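Local coordinates for protein glycoside Hydrolase (PDB 5T3B) that probably hydrolyses glycosidic bonds in agar-type galactans, as a family 50 glycoside hydrolase of a human gut bacterium, at residues A[140-143]-A[147-150]; A[175-180]-A[187-192]; A[440-445]-A[456-461]; A[74-79]-A[156-161]; A[421-426]-A[433-438]. All coordinates share one frame; numbering follows the deposited sequence. Where two conformers were deposited one is given.

Contact 1 (A[140-143]-A[147-150])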
# COMPACT_ATOMS: atom_id res chain seq x y z
N LYS A 140 -10.69 -23.11 17.69
CA LYS A 140 -11.07 -24.34 16.96
C LYS A 140 -10.20 -24.55 15.72
O LYS A 140 -10.04 -25.69 15.28
CB LYS A 140 -12.54 -24.29 16.55
CG LYS A 140 -13.47 -24.28 17.73
CD LYS A 140 -14.91 -24.15 17.20
CE LYS A 140 -15.91 -23.77 18.25
NZ LYS A 140 -17.17 -23.45 17.56
N LEU A 141 -9.69 -23.47 15.14
CA LEU A 141 -8.96 -23.55 13.89
C LEU A 141 -7.45 -23.52 14.02
O LEU A 141 -6.76 -23.93 13.07
CB LEU A 141 -9.41 -22.42 12.95
CG LEU A 141 -10.88 -22.56 12.47
CD1 LEU A 141 -11.34 -21.29 11.79
CD2 LEU A 141 -11.04 -23.72 11.54
N TYR A 142 -6.95 -23.01 15.13
CA TYR A 142 -5.52 -22.81 15.34
C TYR A 142 -5.18 -23.17 16.76
O TYR A 142 -5.85 -22.70 17.67
CB TYR A 142 -5.12 -21.34 15.07
CG TYR A 142 -5.56 -20.79 13.74
CD1 TYR A 142 -6.73 -20.03 13.65
CD2 TYR A 142 -4.90 -21.05 12.57
CE1 TYR A 142 -7.16 -19.53 12.42
CE2 TYR A 142 -5.34 -20.53 11.34
CZ TYR A 142 -6.50 -19.75 11.29
OH TYR A 142 -6.94 -19.22 10.14
N SER A 143 -4.12 -23.96 16.94
CA SER A 143 -3.79 -24.49 18.24
C SER A 143 -2.83 -23.63 19.03
O SER A 143 -2.61 -23.85 20.21
CB SER A 143 -3.25 -25.91 18.07
OG SER A 143 -2.06 -25.88 17.36
N ASP A 147 0.98 -21.96 15.15
CA ASP A 147 0.11 -22.68 14.22
C ASP A 147 -0.65 -21.73 13.30
O ASP A 147 -0.83 -22.00 12.13
CB ASP A 147 -0.83 -23.60 15.03
CG ASP A 147 -1.61 -24.57 14.19
OD1 ASP A 147 -1.00 -25.28 13.37
OD2 ASP A 147 -2.85 -24.64 14.40
N TRP A 148 -1.11 -20.63 13.88
CA TRP A 148 -1.78 -19.60 13.11
C TRP A 148 -0.87 -19.03 12.00
O TRP A 148 -1.27 -18.96 10.84
CB TRP A 148 -2.32 -18.54 14.04
CG TRP A 148 -2.83 -17.30 13.35
CD1 TRP A 148 -3.93 -17.18 12.56
CD2 TRP A 148 -2.27 -15.98 13.40
NE1 TRP A 148 -4.09 -15.89 12.13
CE2 TRP A 148 -3.07 -15.15 12.61
CE3 TRP A 148 -1.13 -15.45 14.03
CZ2 TRP A 148 -2.79 -13.79 12.48
CZ3 TRP A 148 -0.82 -14.11 13.88
CH2 TRP A 148 -1.64 -13.32 13.08
N VAL A 149 0.35 -18.69 12.35
CA VAL A 149 1.26 -18.15 11.33
C VAL A 149 1.56 -19.20 10.27
O VAL A 149 1.54 -18.95 9.07
CB VAL A 149 2.54 -17.51 11.87
CG1 VAL A 149 3.28 -16.88 10.71
CG2 VAL A 149 2.23 -16.49 12.95
N ALA A 150 1.83 -20.44 10.73
CA ALA A 150 2.21 -21.48 9.77
C ALA A 150 1.09 -21.80 8.81
O ALA A 150 1.28 -21.94 7.58
CB ALA A 150 2.64 -22.70 10.55
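Tyr142 offers the face of its phenol ring to the edge of Trp148, a T-shaped aromatic pair with the two planes at 89° and the centroids of the phenol ring and the indole five-membered ring 4.9 Å apart. The atom that does the touching is Trp148 CD1, which stands over the middle of the tyrosine ring and lies 3.8 Å from Tyr142 CE2. Nearer its own backbone, the ring rests against the second helix, with Tyr142 CD2 3.5 Å from Trp148 CA. The indole reaches this position because its CG is anti to the backbone N (chi1 170°); its NE1 is bound to Tyr440 OH, which fixes the edge that meets the tyrosine. Phe138 packs on both rings, and Phe129 stacks on the indole. A serine in place of Tyr142 would probably leave the CD1 edge of Trp148 without the aromatic face it meets, and Phe138 without one of its ring partners.

Beside the rings the chemistry turns polar. Ser143 N gives a nearly straight hydrogen bond to Asp147 OD2 (2.9 Å, 166°), arriving on the anti side of the carboxylate. The same oxygen forms a salt bridge with Lys151, whose NZ also gives a hydrogen bond to Leu141 O at the end of the first helix. Aspartate suits this spot, being short enough to turn back on the preceding turn while its charge meets a lysine one helical turn on. The whole is a tight turn between two consecutive helices, 135-141 and 145-158, at the periphery of the protein.

Contact 2 (A[175-180]-A[187-192])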
# COMPACT_ATOMS: atom_id res chain seq x y z
N ALA A 175 4.56 -12.28 16.23
CA ALA A 175 4.19 -13.64 15.81
C ALA A 175 4.86 -14.01 14.51
O ALA A 175 5.43 -15.08 14.37
CB ALA A 175 2.70 -13.76 15.70
N VAL A 176 4.76 -13.14 13.53
CA VAL A 176 5.34 -13.39 12.22
C VAL A 176 6.89 -13.36 12.32
O VAL A 176 7.56 -14.18 11.71
CB VAL A 176 4.83 -12.40 11.20
CG1 VAL A 176 5.55 -12.53 9.90
CG2 VAL A 176 3.33 -12.58 11.00
N ASN A 177 7.42 -12.42 13.09
CA ASN A 177 8.85 -12.31 13.24
C ASN A 177 9.45 -13.57 13.84
O ASN A 177 10.45 -14.10 13.36
CB ASN A 177 9.16 -11.03 14.04
CG ASN A 177 10.60 -10.61 13.95
OD1 ASN A 177 11.45 -11.05 14.74
ND2 ASN A 177 10.88 -9.74 13.03
N ASP A 178 8.80 -14.07 14.88
CA ASP A 178 9.25 -15.31 15.55
C ASP A 178 9.17 -16.48 14.57
O ASP A 178 10.09 -17.33 14.47
CB ASP A 178 8.36 -15.63 16.76
CG ASP A 178 8.59 -14.72 17.96
OD1 ASP A 178 9.61 -14.02 18.00
OD2 ASP A 178 7.73 -14.74 18.86
N TYR A 179 8.06 -16.59 13.84
CA TYR A 179 7.88 -17.65 12.88
C TYR A 179 8.96 -17.65 11.80
O TYR A 179 9.53 -18.67 11.47
CB TYR A 179 6.48 -17.61 12.27
CG TYR A 179 6.29 -18.51 11.08
CD1 TYR A 179 5.89 -19.83 11.22
CD2 TYR A 179 6.54 -18.01 9.82
CE1 TYR A 179 5.77 -20.60 10.02
CE2 TYR A 179 6.41 -18.71 8.67
CZ TYR A 179 6.03 -19.98 8.76
OH TYR A 179 5.94 -20.77 7.59
N ASN A 180 9.24 -16.49 11.25
CA ASN A 180 10.19 -16.42 10.17
C ASN A 180 11.60 -16.77 10.57
O ASN A 180 12.34 -17.29 9.76
CB ASN A 180 10.17 -15.02 9.55
CG ASN A 180 8.98 -14.74 8.70
OD1 ASN A 180 8.26 -15.66 8.27
ND2 ASN A 180 8.72 -13.48 8.45
N LEU A 187 6.82 -15.76 5.78
CA LEU A 187 5.73 -14.87 5.45
C LEU A 187 6.34 -13.46 5.63
O LEU A 187 6.51 -13.00 6.76
CB LEU A 187 4.58 -15.11 6.41
CG LEU A 187 3.34 -14.28 6.17
CD1 LEU A 187 2.87 -14.37 4.76
CD2 LEU A 187 2.24 -14.68 7.14
N THR A 188 6.76 -12.86 4.51
CA THR A 188 7.55 -11.66 4.66
C THR A 188 6.68 -10.52 5.22
O THR A 188 5.49 -10.45 4.93
CB THR A 188 8.25 -11.28 3.37
OG1 THR A 188 7.37 -11.24 2.28
CG2 THR A 188 9.30 -12.29 3.04
N GLN A 189 7.31 -9.67 6.01
CA GLN A 189 6.53 -8.64 6.73
C GLN A 189 7.00 -7.25 6.44
O GLN A 189 8.20 -7.00 6.24
CB GLN A 189 6.42 -8.93 8.22
CG GLN A 189 7.68 -8.86 8.93
CD GLN A 189 7.63 -9.17 10.47
OE1 GLN A 189 6.56 -9.08 11.20
NE2 GLN A 189 8.72 -9.48 10.96
N ALA A 190 6.05 -6.33 6.47
CA ALA A 190 6.34 -4.91 6.32
C ALA A 190 5.60 -4.15 7.43
O ALA A 190 4.39 -3.86 7.29
CB ALA A 190 5.93 -4.38 4.99
N PRO A 191 6.24 -3.93 8.58
CA PRO A 191 5.58 -3.26 9.70
C PRO A 191 5.29 -1.84 9.43
O PRO A 191 5.98 -1.17 8.64
CB PRO A 191 6.56 -3.38 10.86
CG PRO A 191 7.88 -3.43 10.14
CD PRO A 191 7.63 -4.29 8.92
N SER A 192 4.25 -1.33 10.08
CA SER A 192 3.88 0.09 10.06
C SER A 192 4.16 0.73 11.39
O SER A 192 4.09 0.06 12.46
CB SER A 192 2.42 0.23 9.63
OG SER A 192 1.57 -0.50 10.53
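Asn180 holds its CG beside the backbone N (chi1 -74°) and turns its amide only slightly (chi2 -17°), which brings both polar ends of the group against the backbone of Leu187. OD1 of Asn180 accepts from Leu187 N at 2.9 Å, while ND2 of Asn180 gives to Leu187 O at 2.8 Å with an angle of 172°. The carbonyl oxygen lies in the plane of the asparagine amide, although ND2 itself stands above the carbonyl plane of Leu187. Val176, with CG1 anti to its own N, sets that methyl 3.3 Å from the same Leu187 O and 4.1 Å from Gln189 CB. Gln189 runs past Val176 in the opposite direction toward Asn177, whose ND2 is bound to Met239 O. Tyr179 brings its ring edge near Leu187 N and ties its hydroxyl to Ser185 O. An alanine in place of Asn180 would probably leave the N and O of Leu187 without these mates in a buried place.

Helix 169-182 thus faces strand 188-190 inside a beta-alpha-beta unit. One primary amide, carrying donor and acceptor side by side, satisfies both polar groups of a residue at the strand's entrance, which implies that this connection is set by directional bonding as much as by apolar contact.

Contact 3 (A[440-445]-A[456-461])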
# COMPACT_ATOMS: atom_id res chain seq x y z
N TYR A 440 -6.93 -8.73 5.97
CA TYR A 440 -7.02 -10.15 6.32
C TYR A 440 -8.44 -10.58 6.73
O TYR A 440 -8.99 -11.47 6.09
CB TYR A 440 -6.00 -10.39 7.45
CG TYR A 440 -5.97 -11.75 8.06
CD1 TYR A 440 -5.91 -12.92 7.29
CD2 TYR A 440 -5.98 -11.89 9.44
CE1 TYR A 440 -5.90 -14.15 7.88
CE2 TYR A 440 -5.93 -13.15 10.05
CZ TYR A 440 -5.92 -14.27 9.24
OH TYR A 440 -5.92 -15.51 9.86
N LEU A 441 -8.98 -9.96 7.78
CA LEU A 441 -10.29 -10.31 8.30
C LEU A 441 -11.32 -9.23 8.15
O LEU A 441 -11.01 -8.05 8.18
CB LEU A 441 -10.23 -10.58 9.84
CG LEU A 441 -9.33 -11.70 10.25
CD1 LEU A 441 -9.13 -11.76 11.71
CD2 LEU A 441 -9.78 -13.01 9.77
N ASP A 442 -12.55 -9.68 8.03
CA ASP A 442 -13.67 -8.76 8.21
C ASP A 442 -13.60 -8.06 9.56
O ASP A 442 -13.10 -8.63 10.54
CB ASP A 442 -15.00 -9.52 8.17
CG ASP A 442 -15.48 -9.91 6.82
OD1 ASP A 442 -14.97 -9.46 5.79
OD2 ASP A 442 -16.48 -10.69 6.86
N ASP A 443 -14.12 -6.83 9.62
CA ASP A 443 -14.61 -6.34 10.88
C ASP A 443 -15.86 -7.11 11.26
O ASP A 443 -16.52 -7.66 10.41
CB ASP A 443 -14.91 -4.83 10.83
CG ASP A 443 -13.74 -3.93 10.56
OD1 ASP A 443 -12.60 -4.33 10.75
OD2 ASP A 443 -14.10 -2.72 10.25
N GLU A 444 -16.25 -7.10 12.54
CA GLU A 444 -17.48 -7.79 12.91
C GLU A 444 -18.67 -7.30 12.10
O GLU A 444 -19.58 -8.09 11.78
CB GLU A 444 -17.74 -7.71 14.41
CG GLU A 444 -18.84 -8.67 14.88
CD GLU A 444 -18.82 -8.89 16.39
OE1 GLU A 444 -18.24 -8.01 17.06
OE2 GLU A 444 -19.41 -9.92 16.91
N ASP A 445 -18.65 -6.03 11.68
CA ASP A 445 -19.74 -5.42 10.97
C ASP A 445 -19.39 -4.86 9.60
O ASP A 445 -20.13 -4.01 9.05
CB ASP A 445 -20.37 -4.34 11.81
CG ASP A 445 -19.43 -3.24 12.16
OD1 ASP A 445 -18.20 -3.29 11.77
OD2 ASP A 445 -19.83 -2.30 12.90
N LYS A 456 -13.00 -17.78 8.25
CA LYS A 456 -13.31 -18.58 7.06
C LYS A 456 -13.06 -17.81 5.77
O LYS A 456 -13.64 -16.75 5.58
CB LYS A 456 -14.73 -19.05 7.13
CG LYS A 456 -14.98 -19.99 8.32
CD LYS A 456 -13.83 -20.91 8.74
CE LYS A 456 -14.44 -22.03 9.57
NZ LYS A 456 -15.51 -22.70 8.79
N PRO A 457 -12.20 -18.33 4.90
CA PRO A 457 -11.95 -17.63 3.64
C PRO A 457 -13.21 -17.49 2.81
O PRO A 457 -14.06 -18.41 2.72
CB PRO A 457 -10.94 -18.51 2.93
CG PRO A 457 -10.23 -19.25 4.06
CD PRO A 457 -11.33 -19.52 5.02
N TYR A 458 -13.31 -16.35 2.13
CA TYR A 458 -14.34 -16.16 1.12
C TYR A 458 -13.82 -16.81 -0.15
O TYR A 458 -13.14 -16.18 -0.95
CB TYR A 458 -14.61 -14.68 0.96
CG TYR A 458 -15.35 -14.07 2.06
CD1 TYR A 458 -16.73 -14.30 2.23
CD2 TYR A 458 -14.75 -13.20 2.94
CE1 TYR A 458 -17.44 -13.70 3.25
CE2 TYR A 458 -15.47 -12.58 3.97
CZ TYR A 458 -16.84 -12.84 4.12
OH TYR A 458 -17.59 -12.22 5.09
N THR A 459 -14.21 -18.09 -0.36
CA THR A 459 -13.60 -18.89 -1.41
C THR A 459 -13.87 -18.37 -2.82
O THR A 459 -13.04 -18.55 -3.71
CB THR A 459 -13.96 -20.35 -1.23
OG1 THR A 459 -15.30 -20.48 -1.37
CG2 THR A 459 -13.69 -20.84 0.03
N SER A 460 -15.03 -17.75 -3.04
CA SER A 460 -15.31 -17.16 -4.32
C SER A 460 -14.38 -16.02 -4.66
O SER A 460 -13.98 -15.87 -5.82
CB SER A 460 -16.79 -16.73 -4.40
OG SER A 460 -17.71 -17.81 -4.47
N LEU A 461 -14.03 -15.21 -3.67
CA LEU A 461 -13.06 -14.18 -3.82
C LEU A 461 -11.65 -14.77 -4.04
O LEU A 461 -10.91 -14.33 -4.95
CB LEU A 461 -13.12 -13.25 -2.63
CG LEU A 461 -12.00 -12.20 -2.56
CD1 LEU A 461 -11.99 -11.28 -3.79
CD2 LEU A 461 -12.13 -11.34 -1.29
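Asp442 and Tyr458 meet in a single close grip: Tyr458 OH gives its proton to Asp442 OD2 at 2.6 Å, using the syn lone pair of the carboxylate. The two side chains cross at about a right angle, and the carboxylate comes up to the edge of the phenol ring, its plane turned 44° from that of the ring. Because of this edge-on approach Tyr458 CE2 also lies 3.6 Å from Asp442 OD1. That second oxygen is held by Gly449 N, so the carboxylate is fixed at both ends. Tyrosine suits the place for its reach, carrying a hydroxyl across from the start of a helix, and its ring is further engaged by a cation-pi contact with Arg415. A bound 1,2-ethanediol, probably from the crystallisation liquor, lies about 4 Å from the Tyr458 side chain.

Beyond this pair the two segments diverge. Glu444 and Asp445 on one side, and Thr459 and Ser460 on the other, are exposed, as suits charged or small polar residues.

Segment 440-445 belongs to the long connection between strand 432-437 and helix 459-469, and Tyr458 occupies the N-cap position of that helix. Such a cross-link folds a beta-alpha loop back on itself, at the carboxyl-terminal strand ends where (beta/alpha)8 glycoside hydrolases carry their active sites.

Contact 4 (A[74-79]-A[156-161])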
# COMPACT_ATOMS: atom_id res chain seq x y z
N LYS A 74 -2.60 -22.65 -13.83
CA LYS A 74 -3.99 -23.06 -13.64
C LYS A 74 -4.28 -23.78 -12.32
O LYS A 74 -5.45 -24.03 -12.02
CB LYS A 74 -4.42 -23.87 -14.85
CG LYS A 74 -4.22 -23.23 -16.25
CD LYS A 74 -4.57 -24.22 -17.38
CE LYS A 74 -4.14 -23.84 -18.81
NZ LYS A 74 -2.69 -23.48 -18.98
N THR A 75 -3.24 -24.16 -11.58
CA THR A 75 -3.43 -24.86 -10.30
C THR A 75 -2.45 -24.32 -9.28
O THR A 75 -1.35 -23.78 -9.63
CB THR A 75 -3.19 -26.35 -10.45
OG1 THR A 75 -1.79 -26.61 -10.69
CG2 THR A 75 -4.06 -26.96 -11.56
N GLN A 76 -2.77 -24.58 -8.02
CA GLN A 76 -1.88 -24.21 -6.95
C GLN A 76 -0.50 -24.90 -7.05
O GLN A 76 0.50 -24.25 -6.78
CB GLN A 76 -2.53 -24.29 -5.57
CG GLN A 76 -2.73 -25.60 -5.06
CD GLN A 76 -3.19 -25.53 -3.64
OE1 GLN A 76 -2.67 -26.25 -2.82
NE2 GLN A 76 -4.19 -24.74 -3.37
N ASP A 77 -0.47 -26.17 -7.47
CA ASP A 77 0.81 -26.86 -7.61
C ASP A 77 1.66 -26.27 -8.73
O ASP A 77 2.87 -26.11 -8.57
CB ASP A 77 0.67 -28.37 -7.76
CG ASP A 77 0.06 -29.03 -6.51
OD1 ASP A 77 0.05 -28.47 -5.39
OD2 ASP A 77 -0.47 -30.14 -6.65
N GLU A 78 1.04 -25.98 -9.86
CA GLU A 78 1.76 -25.31 -10.93
C GLU A 78 2.34 -24.01 -10.43
O GLU A 78 3.49 -23.67 -10.71
CB GLU A 78 0.84 -25.08 -12.17
CG GLU A 78 0.39 -26.32 -12.96
CD GLU A 78 -0.58 -26.01 -14.10
OE1 GLU A 78 -0.90 -24.81 -14.35
OE2 GLU A 78 -0.97 -27.04 -14.72
N TYR A 79 1.55 -23.25 -9.72
CA TYR A 79 2.06 -21.98 -9.19
C TYR A 79 3.24 -22.15 -8.25
O TYR A 79 4.31 -21.55 -8.41
CB TYR A 79 0.96 -21.24 -8.42
CG TYR A 79 1.51 -20.00 -7.76
CD1 TYR A 79 2.01 -18.98 -8.55
CD2 TYR A 79 1.59 -19.88 -6.38
CE1 TYR A 79 2.60 -17.84 -7.99
CE2 TYR A 79 2.17 -18.76 -5.81
CZ TYR A 79 2.69 -17.75 -6.63
OH TYR A 79 3.30 -16.65 -6.05
N PHE A 156 -2.01 -18.56 2.41
CA PHE A 156 -1.76 -17.41 1.59
C PHE A 156 -0.94 -17.78 0.36
O PHE A 156 -1.27 -17.34 -0.75
CB PHE A 156 -1.03 -16.30 2.39
CG PHE A 156 -1.78 -15.65 3.48
CD1 PHE A 156 -3.11 -15.87 3.75
CD2 PHE A 156 -1.13 -14.85 4.33
CE1 PHE A 156 -3.74 -15.25 4.77
CE2 PHE A 156 -1.76 -14.20 5.37
CZ PHE A 156 -3.08 -14.40 5.58
N SER A 157 0.15 -18.56 0.54
CA SER A 157 0.93 -18.94 -0.61
C SER A 157 0.16 -19.65 -1.70
O SER A 157 0.43 -19.48 -2.89
CB SER A 157 2.17 -19.77 -0.20
OG SER A 157 1.79 -21.04 0.21
N GLU A 158 -0.78 -20.45 -1.29
CA GLU A 158 -1.61 -21.19 -2.26
C GLU A 158 -2.46 -20.28 -3.12
O GLU A 158 -2.87 -20.69 -4.22
CB GLU A 158 -2.51 -22.21 -1.53
CG GLU A 158 -1.70 -23.35 -0.95
CD GLU A 158 -2.50 -24.17 0.09
OE1 GLU A 158 -3.62 -23.71 0.55
OE2 GLU A 158 -2.02 -25.25 0.46
N ILE A 159 -2.77 -19.07 -2.61
CA ILE A 159 -3.57 -18.06 -3.28
C ILE A 159 -2.61 -17.02 -3.93
O ILE A 159 -3.06 -16.07 -4.56
CB ILE A 159 -4.55 -17.34 -2.23
CG1 ILE A 159 -5.53 -18.37 -1.61
CG2 ILE A 159 -5.38 -16.15 -2.85
CD1 ILE A 159 -6.08 -17.80 -0.29
N GLY A 160 -1.30 -17.22 -3.83
CA GLY A 160 -0.31 -16.30 -4.40
C GLY A 160 -0.08 -15.02 -3.64
O GLY A 160 0.43 -14.06 -4.23
N PHE A 161 -0.36 -15.03 -2.33
CA PHE A 161 0.04 -13.95 -1.43
C PHE A 161 1.24 -14.44 -0.62
O PHE A 161 1.21 -15.53 -0.08
CB PHE A 161 -1.10 -13.57 -0.48
CG PHE A 161 -2.25 -12.84 -1.10
CD1 PHE A 161 -2.16 -11.49 -1.46
CD2 PHE A 161 -3.45 -13.48 -1.34
CE1 PHE A 161 -3.25 -10.83 -1.99
CE2 PHE A 161 -4.54 -12.82 -1.83
CZ PHE A 161 -4.44 -11.48 -2.18
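Gly160, lying against the ring of Tyr79, ends helix 145-158 in a Schellman motif: its phi is 77°, and two bonds run back into the last turn, Phe161 N to Phe156 O (2.9 Å) and Gly160 N to Ser157 O (3.0 Å). Glycine suits this positive phi; Tyr79 CE2 packs 3.8 Å from Gly160 CA. The same CE2 of Tyr79 lies 3.5 Å from Ser157 O, which sits at the ring's edge. Tyr79 is swung across to the helix end by a CG anti to its backbone N (chi1 174°), and beyond the contact its hydroxyl is bound by His162 and Arg124 while Trp470 stacks on the ring.

Gln76 and Glu158 run side by side and point the same way. The amide of Gln76 lies along the CB-CG stem of Glu158, with Gln76 NE2 3.6 Å from Glu158 CB, whereas Gln76 OE1 and Glu158 OE2 are two acceptors that do not bond, the glutamate charge being met by Lys154. Long polar chains with methylene stems suit this partly exposed place.

Helix 76-82 starts at its N-cap Thr75, whose OG1 receives Glu78 N at 3.0 Å. The arrangement joins the start of one helix to the glycine-terminated end of another.

Contact 5 (A[421-426]-A[433-438])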
# COMPACT_ATOMS: atom_id res chain seq x y z
N HIS A 421 -10.11 -6.67 -11.94
CA HIS A 421 -10.10 -5.42 -12.70
C HIS A 421 -9.02 -4.47 -12.16
O HIS A 421 -8.24 -3.87 -12.91
CB HIS A 421 -11.49 -4.79 -12.59
CG HIS A 421 -11.63 -3.48 -13.25
ND1 HIS A 421 -11.91 -3.35 -14.56
CD2 HIS A 421 -11.46 -2.24 -12.77
CE1 HIS A 421 -11.96 -2.08 -14.86
NE2 HIS A 421 -11.66 -1.38 -13.81
N PHE A 422 -9.00 -4.30 -10.84
CA PHE A 422 -8.09 -3.31 -10.27
C PHE A 422 -6.65 -3.78 -10.45
O PHE A 422 -5.77 -2.97 -10.87
CB PHE A 422 -8.43 -3.05 -8.78
CG PHE A 422 -7.99 -1.71 -8.29
CD1 PHE A 422 -8.76 -0.60 -8.56
CD2 PHE A 422 -6.82 -1.54 -7.60
CE1 PHE A 422 -8.37 0.67 -8.19
CE2 PHE A 422 -6.43 -0.26 -7.22
CZ PHE A 422 -7.19 0.82 -7.49
N THR A 423 -6.37 -5.04 -10.17
CA THR A 423 -5.02 -5.54 -10.28
C THR A 423 -4.53 -5.57 -11.72
O THR A 423 -3.35 -5.28 -11.95
CB THR A 423 -4.88 -6.90 -9.61
OG1 THR A 423 -5.73 -7.88 -10.20
CG2 THR A 423 -5.08 -6.78 -8.10
N LEU A 424 -5.38 -5.90 -12.69
CA LEU A 424 -4.93 -5.81 -14.08
C LEU A 424 -4.52 -4.40 -14.43
O LEU A 424 -3.53 -4.21 -15.16
CB LEU A 424 -5.99 -6.35 -15.03
CG LEU A 424 -6.21 -7.84 -15.03
CD1 LEU A 424 -7.50 -8.24 -15.70
CD2 LEU A 424 -5.04 -8.57 -15.66
N GLY A 425 -5.26 -3.43 -13.94
CA GLY A 425 -4.89 -2.06 -14.15
C GLY A 425 -3.54 -1.70 -13.60
O GLY A 425 -2.78 -0.96 -14.20
N LEU A 426 -3.24 -2.23 -12.40
CA LEU A 426 -1.94 -2.00 -11.74
C LEU A 426 -0.83 -2.75 -12.49
O LEU A 426 0.29 -2.23 -12.57
CB LEU A 426 -1.99 -2.44 -10.31
CG LEU A 426 -2.90 -1.70 -9.40
CD1 LEU A 426 -2.89 -2.24 -7.99
CD2 LEU A 426 -2.64 -0.19 -9.43
N VAL A 433 5.22 -1.91 -8.24
CA VAL A 433 5.88 -3.15 -7.89
C VAL A 433 4.97 -4.15 -7.14
O VAL A 433 5.44 -5.22 -6.81
CB VAL A 433 7.14 -2.89 -7.03
CG1 VAL A 433 8.21 -2.26 -7.88
CG2 VAL A 433 6.88 -2.10 -5.78
N GLY A 434 3.67 -3.80 -6.99
CA GLY A 434 2.67 -4.69 -6.50
C GLY A 434 1.73 -4.01 -5.53
O GLY A 434 1.55 -2.78 -5.52
N TRP A 435 1.04 -4.86 -4.79
CA TRP A 435 -0.13 -4.40 -4.03
C TRP A 435 -0.34 -5.22 -2.78
O TRP A 435 0.21 -6.33 -2.61
CB TRP A 435 -1.40 -4.43 -4.90
CG TRP A 435 -1.75 -5.81 -5.39
CD1 TRP A 435 -2.28 -6.84 -4.64
CD2 TRP A 435 -1.58 -6.32 -6.72
NE1 TRP A 435 -2.41 -7.95 -5.43
CE2 TRP A 435 -2.04 -7.67 -6.72
CE3 TRP A 435 -1.18 -5.76 -7.93
CZ2 TRP A 435 -2.02 -8.46 -7.86
CZ3 TRP A 435 -1.18 -6.54 -9.05
CH2 TRP A 435 -1.61 -7.88 -9.02
N VAL A 436 -1.23 -4.66 -1.96
CA VAL A 436 -1.67 -5.26 -0.72
C VAL A 436 -3.15 -5.13 -0.62
O VAL A 436 -3.68 -4.01 -0.66
CB VAL A 436 -0.98 -4.60 0.51
CG1 VAL A 436 -1.41 -5.27 1.80
CG2 VAL A 436 0.51 -4.56 0.34
N PHE A 437 -3.82 -6.27 -0.48
CA PHE A 437 -5.27 -6.28 -0.27
C PHE A 437 -5.57 -5.94 1.18
O PHE A 437 -4.96 -6.46 2.10
CB PHE A 437 -5.83 -7.64 -0.60
CG PHE A 437 -7.36 -7.70 -0.53
CD1 PHE A 437 -8.00 -8.15 0.62
CD2 PHE A 437 -8.14 -7.30 -1.60
CE1 PHE A 437 -9.38 -8.21 0.69
CE2 PHE A 437 -9.53 -7.36 -1.55
CZ PHE A 437 -10.13 -7.77 -0.39
N PHE A 438 -6.49 -4.97 1.39
CA PHE A 438 -6.91 -4.57 2.70
C PHE A 438 -8.27 -5.18 2.94
O PHE A 438 -9.23 -4.75 2.31
CB PHE A 438 -6.94 -3.04 2.79
CG PHE A 438 -7.30 -2.50 4.14
CD1 PHE A 438 -6.33 -2.23 5.07
CD2 PHE A 438 -8.62 -2.32 4.53
CE1 PHE A 438 -6.62 -1.78 6.34
CE2 PHE A 438 -8.92 -1.83 5.78
CZ PHE A 438 -7.93 -1.57 6.68
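Thr423 points its CG2 methyl at the face of the Trp435 indole: CG2 stands 3.5 Å from the centroid of the six-membered ring, only 14° off the ring normal, a CH-pi contact over the face. Thr423 CB follows at 3.5 Å from Trp435 CH2. Leu426, one helical turn on, brings CD1 to 3.9 Å from Trp435 CE3, so segment 421-426 meets the indole through two neighbouring side chains.

The next shell fixes these groups. With chi1 at 60°, Thr423 directs OG1 back to Tyr419 O in the preceding turn, which satisfies the buried hydroxyl and turns the methyl to the tryptophan; a beta-branched residue bearing both groups suits this double task. The indole, in turn, gives its NE1 to the hydroxyl of the same Tyr419, and Phe390 and Tyr122 meet it edge-to-face. Just before it, Gly434 has backbone angles that a residue with a side chain could hardly adopt (phi 138°).

Farther out, strand 432-437 runs parallel to strands 385-394 and 120-126, pairing with both as in a closing (beta/alpha)8 barrel. Helix 412-427, which precedes it in the chain, covers it from outside, and helix 459-469, which follows, comes alongside through Ile468 on Thr423 and Asn469 on Trp435.

Overall arrangement
Contact 5 lies deepest, about 9 Å from the chain's centre, and is wholly apolar between its segments. Contact 2, also buried, instead relies on amide-to-backbone bonds. Contact 4 is buried too, yet has no hydrogen bond between its segments, a ring lying on a helix end. Contact 1, about 26 Å out, is the most peripheral and combines rings with a carboxylate; contact 3 is partly buried and rests on one short bond. Helix 145-158 is shared by contacts 1 and 4, at its beginning and its end. Contacts 1 and 2 touch through Val149 and Tyr179, contacts 1 and 3 meet through an indole-hydroxyl bond, and contacts 3 and 4 through Tyr440 and Phe156. Contacts 2 and 5 each set a helix against a parallel barrel strand.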